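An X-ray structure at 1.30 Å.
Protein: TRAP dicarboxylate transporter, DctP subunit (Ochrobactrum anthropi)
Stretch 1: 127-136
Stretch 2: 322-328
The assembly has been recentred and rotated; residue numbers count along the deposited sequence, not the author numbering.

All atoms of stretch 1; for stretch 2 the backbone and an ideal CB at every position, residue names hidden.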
ATOM      1  N   PRO A 127      11.399 -12.792   3.843  1.00 11.20           N
ATOM      2  CA  PRO A 127      10.636 -14.019   3.651  1.00  9.87           C
ATOM      3  C   PRO A 127       9.119 -13.793   3.597  1.00 10.53           C
ATOM      4  O   PRO A 127       8.432 -14.453   2.810  1.00 10.99           O
ATOM      5  CB  PRO A 127      11.058 -14.874   4.859  1.00 11.50           C
ATOM      6  CG  PRO A 127      12.458 -14.418   5.118  1.00 18.87           C
ATOM      7  CD  PRO A 127      12.422 -12.945   4.889  1.00 13.01           C
ATOM      8  N   PHE A 128       8.586 -12.880   4.405  1.00  9.13           N
ATOM      9  CA  PHE A 128       7.151 -12.651   4.383  1.00  9.49           C
ATOM     10  C   PHE A 128       6.671 -12.298   2.969  1.00  8.93           C
ATOM     11  O   PHE A 128       5.766 -12.926   2.409  1.00  9.56           O
ATOM     12  CB  PHE A 128       6.770 -11.543   5.354  1.00  8.58           C
ATOM     13  CG  PHE A 128       5.342 -11.086   5.209  1.00  8.57           C
ATOM     14  CD1 PHE A 128       4.288 -11.915   5.570  1.00  9.57           C
ATOM     15  CD2 PHE A 128       5.051  -9.831   4.713  1.00  9.10           C
ATOM     16  CE1 PHE A 128       2.979 -11.495   5.428  1.00  9.18           C
ATOM     17  CE2 PHE A 128       3.751  -9.399   4.585  1.00  8.41           C
ATOM     18  CZ  PHE A 128       2.713 -10.230   4.934  1.00 10.81           C
ATOM     19  N   GLY A 129       7.279 -11.278   2.377  1.00  8.91           N
ATOM     20  CA  GLY A 129       6.866 -10.857   1.048  1.00  8.69           C
ATOM     21  C   GLY A 129       7.185 -11.886  -0.019  1.00  8.49           C
ATOM     22  O   GLY A 129       6.436 -12.073  -0.984  1.00  8.42           O
ATOM     23  N   THR A 130       8.335 -12.537   0.130  1.00  8.44           N
ATOM     24  CA  THR A 130       8.792 -13.513  -0.837  1.00  8.95           C
ATOM     25  C   THR A 130       7.889 -14.737  -0.878  1.00 11.27           C
ATOM     26  O   THR A 130       7.515 -15.222  -1.943  1.00 10.92           O
ATOM     27  CB  THR A 130      10.240 -13.893  -0.535  1.00 10.36           C
ATOM     28  OG1 THR A 130      11.052 -12.710  -0.618  1.00 11.47           O
ATOM     29  CG2 THR A 130      10.758 -14.946  -1.523  1.00 13.65           C
ATOM     30  N   ASN A 131       7.483 -15.209   0.289  1.00  9.76           N
ATOM     31  CA  ASN A 131       6.616 -16.367   0.356  1.00  9.93           C
ATOM     32  C   ASN A 131       5.205 -16.078  -0.145  1.00 10.53           C
ATOM     33  O   ASN A 131       4.546 -16.958  -0.680  1.00 12.35           O
ATOM     34  CB  ASN A 131       6.613 -16.962   1.775  1.00  9.81           C
ATOM     35  CG  ASN A 131       7.906 -17.664   2.101  1.00 13.93           C
ATOM     36  OD1 ASN A 131       8.624 -18.081   1.207  1.00 15.74           O
ATOM     37  ND2 ASN A 131       8.212 -17.787   3.384  1.00 18.88           N
ATOM     38  N   LEU A 132       4.752 -14.838  -0.016  1.00  9.43           N
ATOM     39  CA  LEU A 132       3.497 -14.478  -0.637  1.00  8.88           C
ATOM     40  C   LEU A 132       3.621 -14.599  -2.155  1.00 10.68           C
ATOM     41  O   LEU A 132       2.747 -15.167  -2.808  1.00 10.34           O
ATOM     42  CB  LEU A 132       3.077 -13.054  -0.264  1.00  9.30           C
ATOM     43  CG  LEU A 132       2.511 -12.857   1.147  1.00  9.49           C
ATOM     44  CD1 LEU A 132       2.240 -11.399   1.396  1.00 10.28           C
ATOM     45  CD2 LEU A 132       1.245 -13.676   1.329  1.00 10.22           C
ATOM     46  N   MET A 133       4.692 -14.055  -2.723  1.00  8.48           N
ATOM     47  CA  MET A 133       4.861 -14.076  -4.182  1.00  8.96           C
ATOM     48  C   MET A 133       4.931 -15.474  -4.760  1.00 10.95           C
ATOM     49  O   MET A 133       4.526 -15.707  -5.886  1.00 10.41           O
ATOM     50  CB  MET A 133       6.101 -13.277  -4.590  1.00 11.13           C
ATOM     51  CG  MET A 133       5.920 -11.801  -4.384  1.00 11.66           C
ATOM     52  SD  MET A 133       7.146 -10.800  -5.212  1.00 21.87           S
ATOM     53  CE  MET A 133       8.645 -11.458  -4.510  1.00 32.56           C
ATOM     54  N   LYS A 134       5.442 -16.421  -3.989  1.00  9.57           N
ATOM     55  CA  LYS A 134       5.499 -17.800  -4.447  1.00 11.71           C
ATOM     56  C   LYS A 134       4.135 -18.416  -4.742  1.00 10.58           C
ATOM     57  O   LYS A 134       4.027 -19.393  -5.468  1.00 13.30           O
ATOM     58  CB  LYS A 134       6.275 -18.653  -3.439  1.00 14.56           C
ATOM     59  CG  LYS A 134       7.756 -18.303  -3.441  1.00 22.99           C
ATOM     60  CD  LYS A 134       8.655 -19.487  -3.110  1.00 36.04           C
ATOM     61  CE  LYS A 134       8.960 -19.567  -1.633  1.00 33.58           C
ATOM     62  NZ  LYS A 134      10.032 -20.580  -1.363  1.00 27.32           N
ATOM     63  N   ARG A 135       3.084 -17.817  -4.193  1.00 10.05           N
ATOM     64  CA  ARG A 135       1.727 -18.287  -4.387  1.00 10.73           C
ATOM     65  C   ARG A 135       1.104 -17.795  -5.700  1.00 10.46           C
ATOM     66  O   ARG A 135       0.003 -18.218  -6.075  1.00 13.13           O
ATOM     67  CB  ARG A 135       0.859 -17.838  -3.194  1.00 11.16           C
ATOM     68  CG  ARG A 135       1.375 -18.360  -1.845  1.00 13.62           C
ATOM     69  CD  ARG A 135       0.699 -17.712  -0.614  1.00 14.93           C
ATOM     70  NE  ARG A 135       1.278 -18.233   0.629  1.00 14.90           N
ATOM     71  CZ  ARG A 135       0.844 -19.324   1.254  1.00 21.65           C
ATOM     72  NH1 ARG A 135      -0.188 -20.003   0.772  1.00 18.11           N
ATOM     73  NH2 ARG A 135       1.443 -19.742   2.362  1.00 20.55           N
ATOM     74  N   LEU A 136       1.793 -16.906  -6.416  1.00  9.28           N
ATOM     75  CA  LEU A 136       1.197 -16.261  -7.579  1.00 11.15           C
ATOM     76  C   LEU A 136       1.194 -17.093  -8.866  1.00  9.20           C
ATOM     77  O   LEU A 136       0.229 -17.009  -9.617  1.00  9.44           O
ATOM     78  CB  LEU A 136       1.822 -14.872  -7.813  1.00  8.52           C
ATOM     79  CG  LEU A 136       1.423 -13.849  -6.743  1.00  8.27           C
ATOM     80  CD1 LEU A 136       2.268 -12.586  -6.923  1.00  9.72           C
ATOM     81  CD2 LEU A 136      -0.052 -13.507  -6.790  1.00 11.46           C
ATOM     82  N   UNK A 322       0.572 -20.436   8.814  1.00 16.29           N
ATOM     83  CA  UNK A 322       1.919 -20.391   8.264  1.00 16.33           C
ATOM     84  C   UNK A 322       2.328 -18.943   7.964  1.00 15.25           C
ATOM     85  O   UNK A 322       3.405 -18.478   8.331  1.00 19.77           O
ATOM     86  CB  UNK A 322       2.006 -21.246   6.998  1.00 16.33           C
ATOM     87  N   UNK A 323       1.466 -18.254   7.254  1.00 14.30           N
ATOM     88  CA  UNK A 323       1.735 -16.880   6.880  1.00 11.81           C
ATOM     89  C   UNK A 323       1.713 -15.955   8.106  1.00 12.09           C
ATOM     90  O   UNK A 323       2.640 -15.163   8.311  1.00 12.11           O
ATOM     91  CB  UNK A 323       0.715 -16.412   5.840  1.00 11.81           C
ATOM     92  N   UNK A 324       0.699 -16.079   8.962  1.00 12.32           N
ATOM     93  CA  UNK A 324       0.602 -15.176  10.114  1.00 12.57           C
ATOM     94  C   UNK A 324       1.739 -15.368  11.133  1.00 12.86           C
ATOM     95  O   UNK A 324       2.289 -14.387  11.635  1.00 14.12           O
ATOM     96  CB  UNK A 324      -0.744 -15.382  10.811  1.00 12.57           C
ATOM     97  N   UNK A 325       2.078 -16.612  11.473  1.00 14.53           N
ATOM     98  CA  UNK A 325       3.156 -16.849  12.433  1.00 14.57           C
ATOM     99  C   UNK A 325       4.478 -16.279  11.963  1.00 14.21           C
ATOM    100  O   UNK A 325       5.217 -15.665  12.752  1.00 16.58           O
ATOM    101  CB  UNK A 325       3.310 -18.348  12.696  1.00 14.57           C
ATOM    102  N   UNK A 326       4.782 -16.478  10.681  1.00 13.13           N
ATOM    103  CA  UNK A 326       6.012 -15.955  10.081  1.00 20.69           C
ATOM    104  C   UNK A 326       6.049 -14.430  10.171  1.00 17.13           C
ATOM    105  O   UNK A 326       7.051 -13.827  10.585  1.00 18.29           O
ATOM    106  CB  UNK A 326       6.129 -16.401   8.622  1.00 20.69           C
ATOM    107  N   UNK A 327       4.944 -13.810   9.788  1.00 12.40           N
ATOM    108  CA  UNK A 327       4.807 -12.361   9.866  1.00 12.30           C
ATOM    109  C   UNK A 327       5.028 -11.871  11.298  1.00 12.61           C
ATOM    110  O   UNK A 327       5.819 -10.952  11.544  1.00 13.33           O
ATOM    111  CB  UNK A 327       3.428 -11.929   9.364  1.00 12.30           C
ATOM    112  N   UNK A 328       4.375 -12.501  12.261  1.00 12.91           N
ATOM    113  CA  UNK A 328       4.513 -12.060  13.648  1.00 15.82           C
ATOM    114  C   UNK A 328       5.953 -12.149  14.155  1.00 19.22           C
ATOM    115  O   UNK A 328       6.402 -11.268  14.895  1.00 16.93           O
ATOM    116  CB  UNK A 328       3.600 -12.894  14.549  1.00 15.82           C
TER

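The backbone of 322-328 is helical throughout. It runs nearly antiparallel to helix 127-133, at 160°, with the axes 9.9 Å apart at their closest.

Position 322 points its CB toward stretch 1. The ideal CB lies 4.9 Å from R135 NH2, and little else is near. A polar or acidic side chain would suit, though the space is open enough for many others. The residue is E322. E322 CG comes no closer than 4.7 Å to R135 NH2, so there is no direct contact.

Position 323 also points toward stretch 1. Its ideal CB is 4.9 Å from R135 NH2, 5.3 Å from L132 CD2 and 5.4 Å from F128 CE1. The site is part polar and part apolar, and the gaps are modest. Serine, threonine, valine or alanine would all be reasonable. The residue is T323, with chi1 in the m well. Its methyl CG2 lies 4.0 Å from F128 CE1, near the plane of the ring at its edge, and 4.3 Å from L132 CD2. The hydroxyl OG1 is 3.5 Å from R135 NH2, but the angle is too poor for a hydrogen bond. Water 2 links the two residues instead: it accepts from R135 NE at 2.9 Å and is hydrogen-bonded to T323 OG1 at 2.8 Å.

Position 324 points away, so stretch 1 sets no preference. It is V324. Position 325 is out of reach and equally unconstrained. It is D325.

Position 326 points toward stretch 1, yet nothing there lies within 5.5 Å of its ideal CB. This leaves room for a longer side chain. The amide of N131 offers a donor, and the carbonyl O of F128 is an acceptor, out of direct reach, that a side-chain oxygen could meet through a water. Glutamate or glutamine would fit well. The residue is E326, extended with chi1 and chi2 both t. N131 ND2 donates a weak hydrogen bond to E326 OE1 at 3.2 Å, and E326 OE2 is 2.9 Å from the same ND2. Water 1 donates to both F128 O (2.8 Å) and E326 OE1 (3.0 Å). P127 CB packs 3.5 Å from E326 OE2.

Position 327 points sideways, but its ideal CB is already 3.9 Å from F128 CD1, and the two CA atoms are 6.0 Å apart. The aromatic ring favours an apolar side chain: leucine, isoleucine or methionine. The residue is L327. Its CD1 sits over one face of the F128 ring, 3.7 Å from the centroid and 6° off the normal, a CH-pi contact.

Position 328 is out of reach and unconstrained by stretch 1. It is F328.

Stretch 2 322-328: ETVDELF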
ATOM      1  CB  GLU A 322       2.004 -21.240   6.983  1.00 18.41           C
ATOM      2  CG  GLU A 322       3.389 -21.282   6.326  1.00 28.86           C
ATOM      3  CD  GLU A 322       4.337 -22.293   6.961  1.00 39.98           C
ATOM      4  OE1 GLU A 322       3.861 -23.255   7.595  1.00 43.98           O
ATOM      5  OE2 GLU A 322       5.568 -22.123   6.827  1.00 42.96           O
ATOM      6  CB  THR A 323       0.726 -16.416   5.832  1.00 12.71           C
ATOM      7  OG1 THR A 323       0.862 -17.204   4.640  1.00 17.48           O
ATOM      8  CG2 THR A 323       0.935 -14.976   5.463  1.00 13.01           C
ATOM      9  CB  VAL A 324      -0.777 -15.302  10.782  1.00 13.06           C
ATOM     10  CG1 VAL A 324      -0.857 -14.443  12.029  1.00 16.91           C
ATOM     11  CG2 VAL A 324      -1.860 -14.909   9.796  1.00 14.75           C
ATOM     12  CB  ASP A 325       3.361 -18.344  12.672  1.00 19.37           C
ATOM     13  CG  ASP A 325       2.220 -18.993  13.424  1.00 24.02           C
ATOM     14  OD1 ASP A 325       1.433 -18.296  14.098  1.00 20.52           O
ATOM     15  OD2 ASP A 325       2.137 -20.233  13.346  1.00 19.74           O
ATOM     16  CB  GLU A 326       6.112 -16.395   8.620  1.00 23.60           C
ATOM     17  CG  GLU A 326       7.227 -15.695   7.820  1.00 41.49           C
ATOM     18  CD  GLU A 326       7.416 -16.271   6.417  1.00 38.16           C
ATOM     19  OE1 GLU A 326       6.486 -16.164   5.585  1.00 33.90           O
ATOM     20  OE2 GLU A 326       8.502 -16.831   6.147  1.00 40.15           O
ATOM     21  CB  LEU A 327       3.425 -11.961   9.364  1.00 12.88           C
ATOM     22  CG  LEU A 327       3.075 -10.479   9.455  1.00 12.04           C
ATOM     23  CD1 LEU A 327       4.078  -9.632   8.670  1.00 13.42           C
ATOM     24  CD2 LEU A 327       1.672 -10.242   8.961  1.00 13.29           C
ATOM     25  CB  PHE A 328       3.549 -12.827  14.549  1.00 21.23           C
ATOM     26  CG  PHE A 328       2.122 -12.379  14.414  1.00 33.61           C
ATOM     27  CD1 PHE A 328       1.747 -11.488  13.414  1.00 35.30           C
ATOM     28  CD2 PHE A 328       1.152 -12.834  15.294  1.00 46.44           C
ATOM     29  CE1 PHE A 328       0.440 -11.072  13.293  1.00 41.77           C
ATOM     30  CE2 PHE A 328      -0.161 -12.418  15.176  1.00 42.87           C
ATOM     31  CZ  PHE A 328      -0.514 -11.539  14.181  1.00 43.05           C
TER
HETATM   32  O   HOH W   1       4.426 -14.980   3.741  1.00 13.36           O
HETATM   33  O   HOH W   2       2.871 -16.864   2.687  1.00 14.81           O
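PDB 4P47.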